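Local structure of chromatin structure-remodeling complex subunit RSC2 (Saccharomyces cerevisiae, 4BB7) at residues 22-27 with 97-103; 36-40 with 196-202; 106-110 with 141-145; 184-190 with 205-210. The protein serves as a subunit of the RSC chromatin-remodeling complex, which repositions nucleosomes with ATP, and contributes here its BAH domain, a histone H3-binding module. The contacts are given in a common frame with arbitrary orientation. Numbering follows the deposited sequence.

Contact 1 (22-27 with 97-103); sequences VNNISY and VSNLVGK
This is a mainly apolar contact in the BAH domain, where an N-terminal beta hairpin packs across the start of strand 100-108. Residues 22-25 form a type I' turn. Its two middle residues, Asn23 and Asn24, both have positive phi, and Val22 and Ile25 exchange backbone hydrogen bonds of 2.8 Å from Val22 N to Ile25 O and from Ile25 N to Val22 O. Residues 97-99 make a 3-10 turn, and 100-103 continue as strand. The axes of 25-27 and 100-103 pass 8.4 Å apart at 91°, so the strands cross and do not pair.

Tyr27 is the centre, with chi1 m and chi2 near 89°. Leu100 CD1 sits over one face of its ring, 3.5 Å from the centroid, a CH-pi contact. The phenol tip reaches the strand backbone, with Tyr27 OH 3.3 Å from Gly102 CA. Gly102 has phi/psi of 164/168, at which a CB would jam against the preceding carbonyl. Lys103 folds back in an m, m, t, p rotamer. Its NZ makes a weak hydrogen bond to Ser26 O at 2.9 Å. Val22, chi1 t, puts CG2 4.2 Å from both Val97 CG2 and Leu100 CD1.

Strand 20-22 pairs with 25-27 in the hairpin. Leu100 also packs on strands 32-35 and 60-68, while Val101 and Gly102 bond to Leu34 of strand 32-35.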
loop_
_atom_site.group_PDB
_atom_site.type_symbol
_atom_site.label_atom_id
_atom_site.label_comp_id
_atom_site.label_asym_id
_atom_site.label_seq_id
_atom_site.Cartn_x
_atom_site.Cartn_y
_atom_site.Cartn_z
ATOM N N VAL A 22 12.398 -15.646 -7.326
ATOM C CA VAL A 22 13.367 -15.171 -6.349
ATOM C C VAL A 22 14.285 -16.308 -5.926
ATOM O O VAL A 22 13.823 -17.389 -5.558
ATOM C CB VAL A 22 12.682 -14.566 -5.107
ATOM C CG1 VAL A 22 13.709 -14.270 -4.028
ATOM C CG2 VAL A 22 11.918 -13.306 -5.482
ATOM N N ASN A 23 15.590 -16.057 -5.991
ATOM C CA ASN A 23 16.593 -17.072 -5.699
ATOM C C ASN A 23 16.343 -18.364 -6.475
ATOM O O ASN A 23 16.528 -19.466 -5.950
ATOM C CB ASN A 23 16.657 -17.351 -4.199
ATOM C CG ASN A 23 18.076 -17.513 -3.703
ATOM O OD1 ASN A 23 18.987 -17.795 -4.481
ATOM N ND2 ASN A 23 18.275 -17.327 -2.403
ATOM N N ASN A 24 15.921 -18.210 -7.727
ATOM C CA ASN A 24 15.616 -19.335 -8.609
ATOM C C ASN A 24 14.387 -20.127 -8.167
ATOM O O ASN A 24 14.244 -21.305 -8.488
ATOM C CB ASN A 24 16.830 -20.257 -8.772
ATOM C CG ASN A 24 16.635 -21.285 -9.871
ATOM O OD1 ASN A 24 16.699 -20.961 -11.058
ATOM N ND2 ASN A 24 16.392 -22.533 -9.481
ATOM N N ILE A 25 13.498 -19.471 -7.432
ATOM C CA ILE A 25 12.258 -20.103 -7.003
ATOM C C ILE A 25 11.047 -19.319 -7.492
ATOM O O ILE A 25 10.981 -18.099 -7.339
ATOM C CB ILE A 25 12.202 -20.256 -5.475
ATOM C CG1 ILE A 25 13.184 -21.339 -5.021
ATOM C CG2 ILE A 25 10.782 -20.585 -5.019
ATOM C CD1 ILE A 25 13.287 -21.491 -3.517
ATOM N N SER A 26 10.094 -20.026 -8.086
ATOM C CA SER A 26 8.897 -19.392 -8.621
ATOM C C SER A 26 7.804 -19.252 -7.565
ATOM O O SER A 26 7.485 -20.202 -6.851
ATOM C CB SER A 26 8.371 -20.172 -9.825
ATOM O OG SER A 26 9.311 -20.157 -10.885
ATOM N N TYR A 27 7.236 -18.056 -7.476
ATOM C CA TYR A 27 6.156 -17.780 -6.544
ATOM C C TYR A 27 4.913 -17.345 -7.313
ATOM O O TYR A 27 4.991 -16.518 -8.220
ATOM C CB TYR A 27 6.575 -16.690 -5.555
ATOM C CG TYR A 27 7.725 -17.088 -4.653
ATOM C CD1 TYR A 27 9.045 -16.876 -5.038
ATOM C CD2 TYR A 27 7.492 -17.672 -3.413
ATOM C CE1 TYR A 27 10.097 -17.236 -4.216
ATOM C CE2 TYR A 27 8.537 -18.035 -2.587
ATOM C CZ TYR A 27 9.838 -17.815 -2.994
ATOM O OH TYR A 27 10.879 -18.176 -2.176
ATOM N N VAL A 97 9.257 -8.246 -3.605
ATOM C CA VAL A 97 9.431 -9.688 -3.783
ATOM C C VAL A 97 10.826 -10.151 -3.364
ATOM O O VAL A 97 11.069 -11.346 -3.167
ATOM C CB VAL A 97 9.131 -10.142 -5.227
ATOM C CG1 VAL A 97 7.717 -9.745 -5.623
ATOM C CG2 VAL A 97 10.146 -9.563 -6.192
ATOM N N SER A 98 11.736 -9.198 -3.214
ATOM C CA SER A 98 13.066 -9.498 -2.702
ATOM C C SER A 98 13.011 -9.958 -1.239
ATOM O O SER A 98 13.976 -10.522 -0.723
ATOM C CB SER A 98 13.979 -8.281 -2.856
ATOM O OG SER A 98 13.301 -7.096 -2.476
ATOM N N ASN A 99 11.879 -9.725 -0.580
ATOM C CA ASN A 99 11.697 -10.152 0.805
ATOM C C ASN A 99 11.489 -11.658 0.948
ATOM O O ASN A 99 11.771 -12.230 2.000
ATOM C CB ASN A 99 10.526 -9.412 1.462
ATOM C CG ASN A 99 10.785 -7.928 1.625
ATOM O OD1 ASN A 99 11.930 -7.476 1.580
ATOM N ND2 ASN A 99 9.716 -7.158 1.822
ATOM N N LEU A 100 10.980 -12.295 -0.105
ATOM C CA LEU A 100 10.749 -13.737 -0.088
ATOM C C LEU A 100 12.047 -14.480 0.192
ATOM O O LEU A 100 13.039 -14.302 -0.517
ATOM C CB LEU A 100 10.166 -14.210 -1.421
ATOM C CG LEU A 100 8.745 -13.785 -1.785
ATOM C CD1 LEU A 100 8.485 -14.033 -3.260
ATOM C CD2 LEU A 100 7.719 -14.512 -0.917
ATOM N N VAL A 101 12.041 -15.318 1.220
ATOM C CA VAL A 101 13.245 -16.054 1.588
ATOM C C VAL A 101 13.065 -17.561 1.450
ATOM O O VAL A 101 13.994 -18.325 1.702
ATOM C CB VAL A 101 13.717 -15.706 3.014
ATOM C CG1 VAL A 101 14.093 -14.235 3.098
ATOM C CG2 VAL A 101 12.640 -16.043 4.034
ATOM N N GLY A 102 11.874 -17.988 1.040
ATOM C CA GLY A 102 11.625 -19.400 0.823
ATOM C C GLY A 102 10.159 -19.769 0.734
ATOM O O GLY A 102 9.283 -18.963 1.037
ATOM N N LYS A 103 9.899 -20.996 0.300
ATOM C CA LYS A 103 8.543 -21.529 0.247
ATOM C C LYS A 103 8.192 -22.194 1.570
ATOM O O LYS A 103 9.077 -22.572 2.341
ATOM C CB LYS A 103 8.418 -22.569 -0.869
ATOM C CG LYS A 103 8.319 -22.000 -2.269
ATOM C CD LYS A 103 6.956 -21.385 -2.511
ATOM C CE LYS A 103 6.767 -21.030 -3.977
ATOM N NZ LYS A 103 6.792 -22.238 -4.850
#

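Contact 2 (36-40 with 196-202); sequences RNQND and SPDAPPL
Asn39 and Gln38 make the polar links between these two loops. Ser196 N donates to Asn39 OD1 at 2.9 Å with a nearly straight angle of 168°. Ser196 OG donates to Gln38 OE1, also at 2.9 Å. Asn39 ND2 gives a weaker bond to Pro200 O, 2.7 Å long but bent to 118°. One carboxamide thus joins both ends of the bend 196-200. Asn39 has chi1 m and Ser196 has chi1 t. Gln38 is extended from an m chi1 to a t chi2.

Residues 37-40 form a type I beta turn, with Asp40 N bonded to Asn37 O at 3.0 Å. An Asx turn is built into it: Asn37, chi1 t, accepts from Asn39 N through OD1 at 3.0 Å. The turn lies in the loop between strands 32-35 and 45-54 of the BAH domain's main sheet. The proline-rich loop 196-202, which comes much later in the chain, lies against it. CA atoms are closest at Asn37 with Ala199, 6.0 Å, and Asn39 with Leu202, 5.7 Å.

Packing surrounds the polar bonds. Ala199 CB approaches Asn37 OD1 to 3.3 Å. Leu202 CD1 lies 3.7 Å from Asn39 CB, and Asp198 CB 3.6 Å from Gln38 NE2. Pro200 continues inward onto Trp66 and Tyr68 of strand 60-68 and Ile45 of strand 45-54. On the outer side of the bend, Pro197 O accepts a hydrogen bond from Arg93 NH1.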
loop_
_atom_site.group_PDB
_atom_site.type_symbol
_atom_site.label_atom_id
_atom_site.label_comp_id
_atom_site.label_asym_id
_atom_site.label_seq_id
_atom_site.Cartn_x
_atom_site.Cartn_y
_atom_site.Cartn_z
ATOM N N ARG A 36 10.992 -12.166 4.851
ATOM C CA ARG A 36 11.977 -11.667 5.797
ATOM C C ARG A 36 11.298 -10.837 6.879
ATOM O O ARG A 36 10.572 -9.892 6.587
ATOM C CB ARG A 36 13.045 -10.837 5.083
ATOM C CG ARG A 36 14.213 -10.437 5.977
ATOM C CD ARG A 36 15.024 -11.651 6.411
ATOM N NE ARG A 36 15.847 -12.169 5.320
ATOM C CZ ARG A 36 16.617 -13.251 5.405
ATOM N NH1 ARG A 36 16.673 -13.949 6.534
ATOM N NH2 ARG A 36 17.331 -13.637 4.356
ATOM N N ASN A 37 11.525 -11.211 8.131
ATOM C CA ASN A 37 10.946 -10.493 9.257
ATOM C C ASN A 37 11.980 -9.580 9.905
ATOM O O ASN A 37 12.982 -10.052 10.446
ATOM C CB ASN A 37 10.376 -11.479 10.280
ATOM C CG ASN A 37 9.875 -10.794 11.537
ATOM O OD1 ASN A 37 9.600 -9.593 11.541
ATOM N ND2 ASN A 37 9.752 -11.559 12.614
ATOM N N GLN A 38 11.733 -8.275 9.843
ATOM C CA GLN A 38 12.689 -7.280 10.331
ATOM C C GLN A 38 12.797 -7.248 11.852
ATOM O O GLN A 38 13.623 -6.517 12.399
ATOM C CB GLN A 38 12.326 -5.887 9.824
ATOM C CG GLN A 38 12.178 -5.787 8.322
ATOM C CD GLN A 38 11.544 -4.480 7.900
ATOM O OE1 GLN A 38 11.483 -3.528 8.681
ATOM N NE2 GLN A 38 11.061 -4.427 6.664
ATOM N N ASN A 39 11.955 -8.019 12.532
ATOM C CA ASN A 39 12.087 -8.180 13.976
ATOM C C ASN A 39 12.955 -9.386 14.342
ATOM O O ASN A 39 13.529 -9.440 15.429
ATOM C CB ASN A 39 10.715 -8.271 14.657
ATOM C CG ASN A 39 10.061 -6.907 14.841
ATOM O OD1 ASN A 39 10.736 -5.877 14.865
ATOM N ND2 ASN A 39 8.743 -6.897 14.979
ATOM N N ASP A 40 13.055 -10.342 13.420
ATOM C CA ASP A 40 13.842 -11.558 13.638
ATOM C C ASP A 40 14.226 -12.196 12.302
ATOM O O ASP A 40 13.385 -12.796 11.632
ATOM C CB ASP A 40 13.056 -12.558 14.487
ATOM C CG ASP A 40 13.892 -13.754 14.908
ATOM O OD1 ASP A 40 14.975 -13.976 14.323
ATOM O OD2 ASP A 40 13.456 -14.479 15.826
ATOM N N SER A 196 9.455 -3.328 14.423
ATOM C CA SER A 196 9.210 -2.707 13.135
ATOM C C SER A 196 7.717 -2.766 12.836
ATOM O O SER A 196 7.065 -3.777 13.114
ATOM C CB SER A 196 9.987 -3.425 12.036
ATOM O OG SER A 196 9.521 -3.026 10.761
ATOM N N PRO A 197 7.166 -1.675 12.286
ATOM C CA PRO A 197 5.770 -1.652 11.840
ATOM C C PRO A 197 5.621 -2.407 10.520
ATOM O O PRO A 197 4.529 -2.870 10.186
ATOM C CB PRO A 197 5.495 -0.160 11.642
ATOM C CG PRO A 197 6.824 0.426 11.326
ATOM C CD PRO A 197 7.821 -0.364 12.126
ATOM N N ASP A 198 6.721 -2.523 9.782
ATOM C CA ASP A 198 6.756 -3.323 8.563
ATOM C C ASP A 198 6.910 -4.800 8.910
ATOM O O ASP A 198 7.414 -5.580 8.105
ATOM C CB ASP A 198 7.932 -2.903 7.679
ATOM C CG ASP A 198 8.011 -1.407 7.482
ATOM O OD1 ASP A 198 6.953 -0.746 7.515
ATOM O OD2 ASP A 198 9.135 -0.894 7.292
ATOM N N ALA A 199 6.482 -5.176 10.113
ATOM C CA ALA A 199 6.655 -6.542 10.592
ATOM C C ALA A 199 5.665 -6.880 11.699
ATOM O O ALA A 199 5.159 -5.991 12.377
ATOM C CB ALA A 199 8.078 -6.743 11.085
ATOM N N PRO A 200 5.387 -8.176 11.886
ATOM C CA PRO A 200 4.536 -8.622 12.993
ATOM C C PRO A 200 5.140 -8.169 14.316
ATOM O O PRO A 200 6.285 -7.721 14.326
ATOM C CB PRO A 200 4.593 -10.150 12.882
ATOM C CG PRO A 200 4.948 -10.417 11.461
ATOM C CD PRO A 200 5.864 -9.301 11.065
ATOM N N PRO A 201 4.388 -8.291 15.420
ATOM C CA PRO A 201 4.885 -7.828 16.721
ATOM C C PRO A 201 6.205 -8.494 17.093
ATOM O O PRO A 201 6.431 -9.650 16.727
ATOM C CB PRO A 201 3.784 -8.271 17.694
ATOM C CG PRO A 201 2.561 -8.400 16.856
ATOM C CD PRO A 201 3.048 -8.892 15.525
ATOM N N LEU A 202 7.063 -7.772 17.810
ATOM C CA LEU A 202 8.316 -8.342 18.292
ATOM C C LEU A 202 8.041 -9.466 19.292
ATOM O O LEU A 202 8.785 -10.443 19.363
ATOM C CB LEU A 202 9.192 -7.262 18.934
ATOM C CG LEU A 202 10.579 -7.705 19.408
ATOM C CD1 LEU A 202 11.399 -8.262 18.249
ATOM C CD2 LEU A 202 11.317 -6.558 20.084
#

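Contact 3 (106-110 with 141-145); sequences VIHFT and KIRTW. With SO4 (sulfate ion), chain E.
His108 and Trp145 pack side chain on side chain, both with chi1 t. Their chi2 angles, -139° for His108 and -115° for Trp145, bring the ring planes to within 9° of parallel. The rings are slid apart, however. The His108 ring and the Trp145 five-membered ring have centroids 4.6 Å apart and barely overlap. Each ring takes the other residue's CB over its face instead. His108 CB is 3.6 Å from the centroid of the Trp145 five-membered ring, and Trp145 CB is 3.8 Å from the His108 centroid. These are reciprocal CH-pi contacts.

The histidine edge is used as well: His108 NE2 donates to Ile142 O at 3.0 Å. Val106, chi1 t, adds CG1 at 4.3 Å from Trp145 CH2. Lys141 is extended through three t angles before a p chi4. Its NZ lies at the edge of the Phe109 ring, 4.1 Å from Phe109 CD2, while its salt bridge is to Glu129.

Residues 106-108 end a strand, and His108 is the N-cap residue of helix 109-114. Segment 141-145 is irregular. CA atoms of His108 and Trp145 are 7.1 Å apart. On the loop, Arg143 N and Thr144 N hold SO4 O2 at 2.6 and 2.9 Å, and Thr144 OG1 holds SO4 O3 at 2.7 Å. The sulfate probably comes from the crystallisation liquor. The contact is a strand-to-helix junction of the BAH fold, covered by the loop after strand 138-141.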
loop_
_atom_site.group_PDB
_atom_site.type_symbol
_atom_site.label_atom_id
_atom_site.label_comp_id
_atom_site.label_asym_id
_atom_site.label_seq_id
_atom_site.Cartn_x
_atom_site.Cartn_y
_atom_site.Cartn_z
ATOM N N VAL A 106 1.047 -24.015 4.652
ATOM C CA VAL A 106 0.138 -23.976 5.791
ATOM C C VAL A 106 -1.074 -24.859 5.514
ATOM O O VAL A 106 -1.769 -24.671 4.512
ATOM C CB VAL A 106 -0.333 -22.538 6.096
ATOM C CG1 VAL A 106 -1.372 -22.542 7.212
ATOM C CG2 VAL A 106 0.851 -21.653 6.464
ATOM N N ILE A 107 -1.320 -25.825 6.396
ATOM C CA ILE A 107 -2.453 -26.736 6.243
ATOM C C ILE A 107 -3.557 -26.444 7.266
ATOM O O ILE A 107 -3.289 -25.972 8.371
ATOM C CB ILE A 107 -2.015 -28.218 6.345
ATOM C CG1 ILE A 107 -3.128 -29.147 5.857
ATOM C CG2 ILE A 107 -1.615 -28.569 7.767
ATOM C CD1 ILE A 107 -2.742 -30.609 5.854
ATOM N N HIS A 108 -4.800 -26.721 6.880
ATOM C CA HIS A 108 -5.946 -26.499 7.752
ATOM C C HIS A 108 -6.105 -27.641 8.756
ATOM O O HIS A 108 -6.178 -28.809 8.373
ATOM C CB HIS A 108 -7.218 -26.347 6.918
ATOM C CG HIS A 108 -8.423 -25.970 7.721
ATOM N ND1 HIS A 108 -9.667 -26.523 7.504
ATOM C CD2 HIS A 108 -8.574 -25.094 8.742
ATOM C CE1 HIS A 108 -10.531 -26.004 8.356
ATOM N NE2 HIS A 108 -9.894 -25.134 9.119
ATOM N N PHE A 109 -6.166 -27.301 10.040
ATOM C CA PHE A 109 -6.206 -28.315 11.093
ATOM C C PHE A 109 -7.182 -29.453 10.819
ATOM O O PHE A 109 -6.835 -30.623 10.960
ATOM C CB PHE A 109 -6.527 -27.697 12.453
ATOM C CG PHE A 109 -6.700 -28.713 13.548
ATOM C CD1 PHE A 109 -5.621 -29.474 13.983
ATOM C CD2 PHE A 109 -7.936 -28.914 14.140
ATOM C CE1 PHE A 109 -5.774 -30.415 14.991
ATOM C CE2 PHE A 109 -8.098 -29.854 15.149
ATOM C CZ PHE A 109 -7.016 -30.606 15.574
ATOM N N THR A 110 -8.405 -29.110 10.440
ATOM C CA THR A 110 -9.425 -30.130 10.221
ATOM C C THR A 110 -8.985 -31.135 9.152
ATOM O O THR A 110 -9.294 -32.322 9.241
ATOM C CB THR A 110 -10.778 -29.504 9.840
ATOM O OG1 THR A 110 -11.063 -28.405 10.718
ATOM C CG2 THR A 110 -11.890 -30.533 9.950
ATOM N N LYS A 141 -12.112 -20.395 15.832
ATOM C CA LYS A 141 -11.884 -21.574 15.003
ATOM C C LYS A 141 -12.398 -21.346 13.590
ATOM O O LYS A 141 -13.486 -20.804 13.399
ATOM C CB LYS A 141 -12.562 -22.804 15.603
ATOM C CG LYS A 141 -12.354 -24.072 14.784
ATOM C CD LYS A 141 -13.131 -25.243 15.364
ATOM C CE LYS A 141 -12.887 -26.518 14.572
ATOM N NZ LYS A 141 -11.478 -26.982 14.671
ATOM N N ILE A 142 -11.617 -21.769 12.603
ATOM C CA ILE A 142 -11.993 -21.576 11.206
ATOM C C ILE A 142 -12.724 -22.798 10.648
ATOM O O ILE A 142 -12.183 -23.902 10.623
ATOM C CB ILE A 142 -10.767 -21.247 10.326
ATOM C CG1 ILE A 142 -9.863 -20.238 11.039
ATOM C CG2 ILE A 142 -11.207 -20.708 8.966
ATOM C CD1 ILE A 142 -8.592 -19.895 10.281
ATOM N N ARG A 143 -13.956 -22.581 10.202
ATOM C CA ARG A 143 -14.778 -23.646 9.644
ATOM C C ARG A 143 -14.828 -23.567 8.119
ATOM O O ARG A 143 -14.995 -24.579 7.441
ATOM C CB ARG A 143 -16.200 -23.567 10.205
ATOM C CG ARG A 143 -16.283 -23.452 11.724
ATOM C CD ARG A 143 -15.737 -24.691 12.418
ATOM N NE ARG A 143 -16.082 -24.716 13.838
ATOM C CZ ARG A 143 -17.099 -25.403 14.352
ATOM N NH1 ARG A 143 -17.878 -26.134 13.563
ATOM N NH2 ARG A 143 -17.336 -25.365 15.656
ATOM N N THR A 144 -14.690 -22.358 7.585
ATOM C CA THR A 144 -14.756 -22.138 6.143
ATOM C C THR A 144 -13.389 -21.729 5.610
ATOM O O THR A 144 -13.143 -20.556 5.336
ATOM C CB THR A 144 -15.791 -21.046 5.794
ATOM O OG1 THR A 144 -17.023 -21.314 6.476
ATOM C CG2 THR A 144 -16.048 -21.005 4.295
ATOM N N TRP A 145 -12.505 -22.708 5.469
ATOM C CA TRP A 145 -11.110 -22.467 5.118
ATOM C C TRP A 145 -10.940 -21.806 3.752
ATOM O O TRP A 145 -10.014 -21.016 3.546
ATOM C CB TRP A 145 -10.328 -23.782 5.176
ATOM C CG TRP A 145 -8.866 -23.660 4.855
ATOM C CD1 TRP A 145 -8.212 -24.205 3.785
ATOM C CD2 TRP A 145 -7.878 -22.953 5.611
ATOM N NE1 TRP A 145 -6.876 -23.882 3.831
ATOM C CE2 TRP A 145 -6.644 -23.114 4.942
ATOM C CE3 TRP A 145 -7.912 -22.201 6.788
ATOM C CZ2 TRP A 145 -5.461 -22.551 5.412
ATOM C CZ3 TRP A 145 -6.734 -21.644 7.254
ATOM C CH2 TRP A 145 -5.525 -21.821 6.567
HETATM S S SO4 E . -16.163 -19.659 9.873
HETATM O O1 SO4 E . -16.578 -19.902 11.253
HETATM O O2 SO4 E . -14.849 -20.250 9.637
HETATM O O3 SO4 E . -17.130 -20.261 8.961
HETATM O O4 SO4 E . -16.097 -18.219 9.639
#

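Contact 4 (184-190 with 205-210); sequences TPHDRVP and AVYMRP
Thr184 opens a compact turn through its own segment. Its N donates to Asp187 OD2 at 2.6 Å, and its OG1, with chi1 p, donates to Asp187 OD1 at 2.7 Å. Thr184 O faces the second segment, 3.2 Å from Met208 CB. A water bridges here, donating to Thr184 O at 3.1 Å and accepting from Met208 N at 2.8 Å.

The closest CA atoms are those of Pro185 and Arg209, 4.1 Å apart. Pro185 CB packs 3.7 Å from Pro210 CD. At Asp187 the backbone carbonyl receives the guanidinium: Arg209 NH2 and NH1 both donate to Asp187 O, at 2.7 and 2.8 Å. Arg209 has its CA-to-CB bond directed away, but chi1 and chi2 near m turn the end back. Its NH1 also makes a weak 2.6 Å bond to Met208 O.

Val189 CG1, on a t rotamer, lies 3.9 Å from Tyr207 CE1. Pro190 ends the row, with CD 3.5 Å from Tyr207 CD1 and CG 3.6 Å from Ala205 CB. Tyr207 has chi1 p. After the turn, 187-190 runs extended, as does all of 205-210. A side chain, a water and packing link them, with no ladder-type pairing.

This is surface packing between two parts of the long, mostly irregular region after strand 166-172. Strand 206-207 instead pairs in parallel with strand 75-76, through Ala205 with His75 and Tyr207 with Val77.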
loop_
_atom_site.group_PDB
_atom_site.type_symbol
_atom_site.label_atom_id
_atom_site.label_comp_id
_atom_site.label_asym_id
_atom_site.label_seq_id
_atom_site.Cartn_x
_atom_site.Cartn_y
_atom_site.Cartn_z
ATOM N N THR A 184 -3.456 -11.544 37.948
ATOM C CA THR A 184 -4.665 -12.110 38.542
ATOM C C THR A 184 -5.587 -12.599 37.429
ATOM O O THR A 184 -5.368 -12.287 36.256
ATOM C CB THR A 184 -5.429 -11.081 39.405
ATOM O OG1 THR A 184 -5.880 -10.002 38.580
ATOM C CG2 THR A 184 -4.543 -10.536 40.514
ATOM N N PRO A 185 -6.619 -13.372 37.795
ATOM C CA PRO A 185 -7.586 -13.877 36.815
ATOM C C PRO A 185 -8.538 -12.793 36.309
ATOM O O PRO A 185 -9.407 -13.090 35.488
ATOM C CB PRO A 185 -8.372 -14.932 37.607
ATOM C CG PRO A 185 -7.524 -15.246 38.792
ATOM C CD PRO A 185 -6.830 -13.969 39.122
ATOM N N HIS A 186 -8.381 -11.561 36.786
ATOM C CA HIS A 186 -9.248 -10.472 36.350
ATOM C C HIS A 186 -8.487 -9.248 35.835
ATOM O O HIS A 186 -9.030 -8.145 35.795
ATOM C CB HIS A 186 -10.208 -10.060 37.469
ATOM C CG HIS A 186 -9.524 -9.504 38.678
ATOM N ND1 HIS A 186 -9.419 -10.204 39.861
ATOM C CD2 HIS A 186 -8.912 -8.315 38.887
ATOM C CE1 HIS A 186 -8.771 -9.468 40.747
ATOM N NE2 HIS A 186 -8.453 -8.318 40.182
ATOM N N ASP A 187 -7.233 -9.440 35.438
ATOM C CA ASP A 187 -6.476 -8.355 34.824
ATOM C C ASP A 187 -6.900 -8.147 33.372
ATOM O O ASP A 187 -7.261 -9.100 32.678
ATOM C CB ASP A 187 -4.977 -8.622 34.911
ATOM C CG ASP A 187 -4.462 -8.579 36.335
ATOM O OD1 ASP A 187 -5.031 -7.824 37.155
ATOM O OD2 ASP A 187 -3.489 -9.302 36.635
ATOM N N ARG A 188 -6.867 -6.896 32.922
ATOM C CA ARG A 188 -7.248 -6.567 31.554
ATOM C C ARG A 188 -6.314 -7.215 30.542
ATOM O O ARG A 188 -5.139 -7.453 30.825
ATOM C CB ARG A 188 -7.271 -5.054 31.352
ATOM C CG ARG A 188 -8.479 -4.377 31.972
ATOM C CD ARG A 188 -8.301 -2.876 32.033
ATOM N NE ARG A 188 -9.508 -2.201 32.497
ATOM C CZ ARG A 188 -9.560 -0.915 32.822
ATOM N NH1 ARG A 188 -8.467 -0.165 32.742
ATOM N NH2 ARG A 188 -10.703 -0.376 33.234
ATOM N N VAL A 189 -6.851 -7.507 29.363
ATOM C CA VAL A 189 -6.064 -8.085 28.286
ATOM C C VAL A 189 -4.985 -7.100 27.874
ATOM O O VAL A 189 -5.289 -5.968 27.502
ATOM C CB VAL A 189 -6.935 -8.397 27.061
ATOM C CG1 VAL A 189 -6.124 -9.163 26.020
ATOM C CG2 VAL A 189 -8.168 -9.186 27.480
ATOM N N PRO A 190 -3.718 -7.533 27.938
ATOM C CA PRO A 190 -2.549 -6.696 27.649
ATOM C C PRO A 190 -2.324 -6.510 26.153
ATOM O O PRO A 190 -2.902 -7.235 25.344
ATOM C CB PRO A 190 -1.399 -7.505 28.248
ATOM C CG PRO A 190 -1.837 -8.919 28.082
ATOM C CD PRO A 190 -3.335 -8.915 28.281
ATOM N N ALA A 205 1.885 -10.984 24.468
ATOM C CA ALA A 205 1.785 -10.994 25.922
ATOM C C ALA A 205 0.886 -12.121 26.406
ATOM O O ALA A 205 0.105 -12.683 25.634
ATOM C CB ALA A 205 1.274 -9.656 26.431
ATOM N N VAL A 206 1.001 -12.443 27.691
ATOM C CA VAL A 206 0.153 -13.459 28.298
ATOM C C VAL A 206 -0.516 -12.921 29.556
ATOM O O VAL A 206 0.048 -12.086 30.262
ATOM C CB VAL A 206 0.946 -14.732 28.639
ATOM C CG1 VAL A 206 1.451 -15.399 27.371
ATOM C CG2 VAL A 206 2.097 -14.403 29.569
ATOM N N TYR A 207 -1.725 -13.401 29.827
ATOM C CA TYR A 207 -2.465 -12.985 31.009
ATOM C C TYR A 207 -3.219 -14.156 31.645
ATOM O O TYR A 207 -3.277 -15.247 31.083
ATOM C CB TYR A 207 -3.423 -11.848 30.661
ATOM C CG TYR A 207 -4.478 -12.217 29.644
ATOM C CD1 TYR A 207 -4.156 -12.357 28.302
ATOM C CD2 TYR A 207 -5.798 -12.411 30.025
ATOM C CE1 TYR A 207 -5.115 -12.687 27.367
ATOM C CE2 TYR A 207 -6.768 -12.740 29.096
ATOM C CZ TYR A 207 -6.418 -12.878 27.769
ATOM O OH TYR A 207 -7.375 -13.210 26.838
ATOM N N MET A 208 -3.796 -13.921 32.818
ATOM C CA MET A 208 -4.463 -14.984 33.566
ATOM C C MET A 208 -5.984 -14.926 33.411
ATOM O O MET A 208 -6.560 -13.861 33.201
ATOM C CB MET A 208 -4.070 -14.918 35.048
ATOM C CG MET A 208 -3.977 -16.278 35.742
ATOM S SD MET A 208 -3.319 -16.203 37.427
ATOM C CE MET A 208 -1.627 -15.707 37.119
ATOM N N ARG A 209 -6.629 -16.082 33.513
ATOM C CA ARG A 209 -8.082 -16.162 33.428
ATOM C C ARG A 209 -8.596 -17.380 34.186
ATOM O O ARG A 209 -7.913 -18.400 34.268
ATOM C CB ARG A 209 -8.533 -16.230 31.964
ATOM C CG ARG A 209 -8.579 -14.885 31.250
ATOM C CD ARG A 209 -9.622 -13.961 31.872
ATOM N NE ARG A 209 -9.622 -12.631 31.267
ATOM C CZ ARG A 209 -8.850 -11.624 31.667
ATOM N NH1 ARG A 209 -8.007 -11.790 32.677
ATOM N NH2 ARG A 209 -8.918 -10.449 31.056
ATOM N N PRO A 210 -9.801 -17.279 34.757
ATOM C CA PRO A 210 -10.370 -18.468 35.403
ATOM C C PRO A 210 -10.540 -19.606 34.398
ATOM O O PRO A 210 -10.932 -19.377 33.255
ATOM C CB PRO A 210 -11.732 -17.980 35.917
ATOM C CG PRO A 210 -11.989 -16.677 35.209
ATOM C CD PRO A 210 -10.650 -16.088 34.917
HETATM O O HOH W 1 -3.262 -11.488 34.177
#

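How the contacts relate
Contacts 1 and 3 share strand 100-108. Contact 1 lies at its start and contact 3 at its end, their centres 25 Å apart. Both are partly buried and centre on aromatic residues with CH-pi packing. Contact 3 is nearest the chain's centre. Contact 1 touches contact 2, where Asn99 O and Arg36 N probably form a hydrogen bond. Contact 2 is also partly buried, but side-chain carboxamides bonded to a hydroxyl and to backbone atoms hold its loops. Contact 4 lies at the surface, where an arginine and a water bond backbone atoms, beside packed prolines and other apolar groups. Segments of contacts 2 and 4 adjoin in sequence; both contacts use the long loop after strand 166-172.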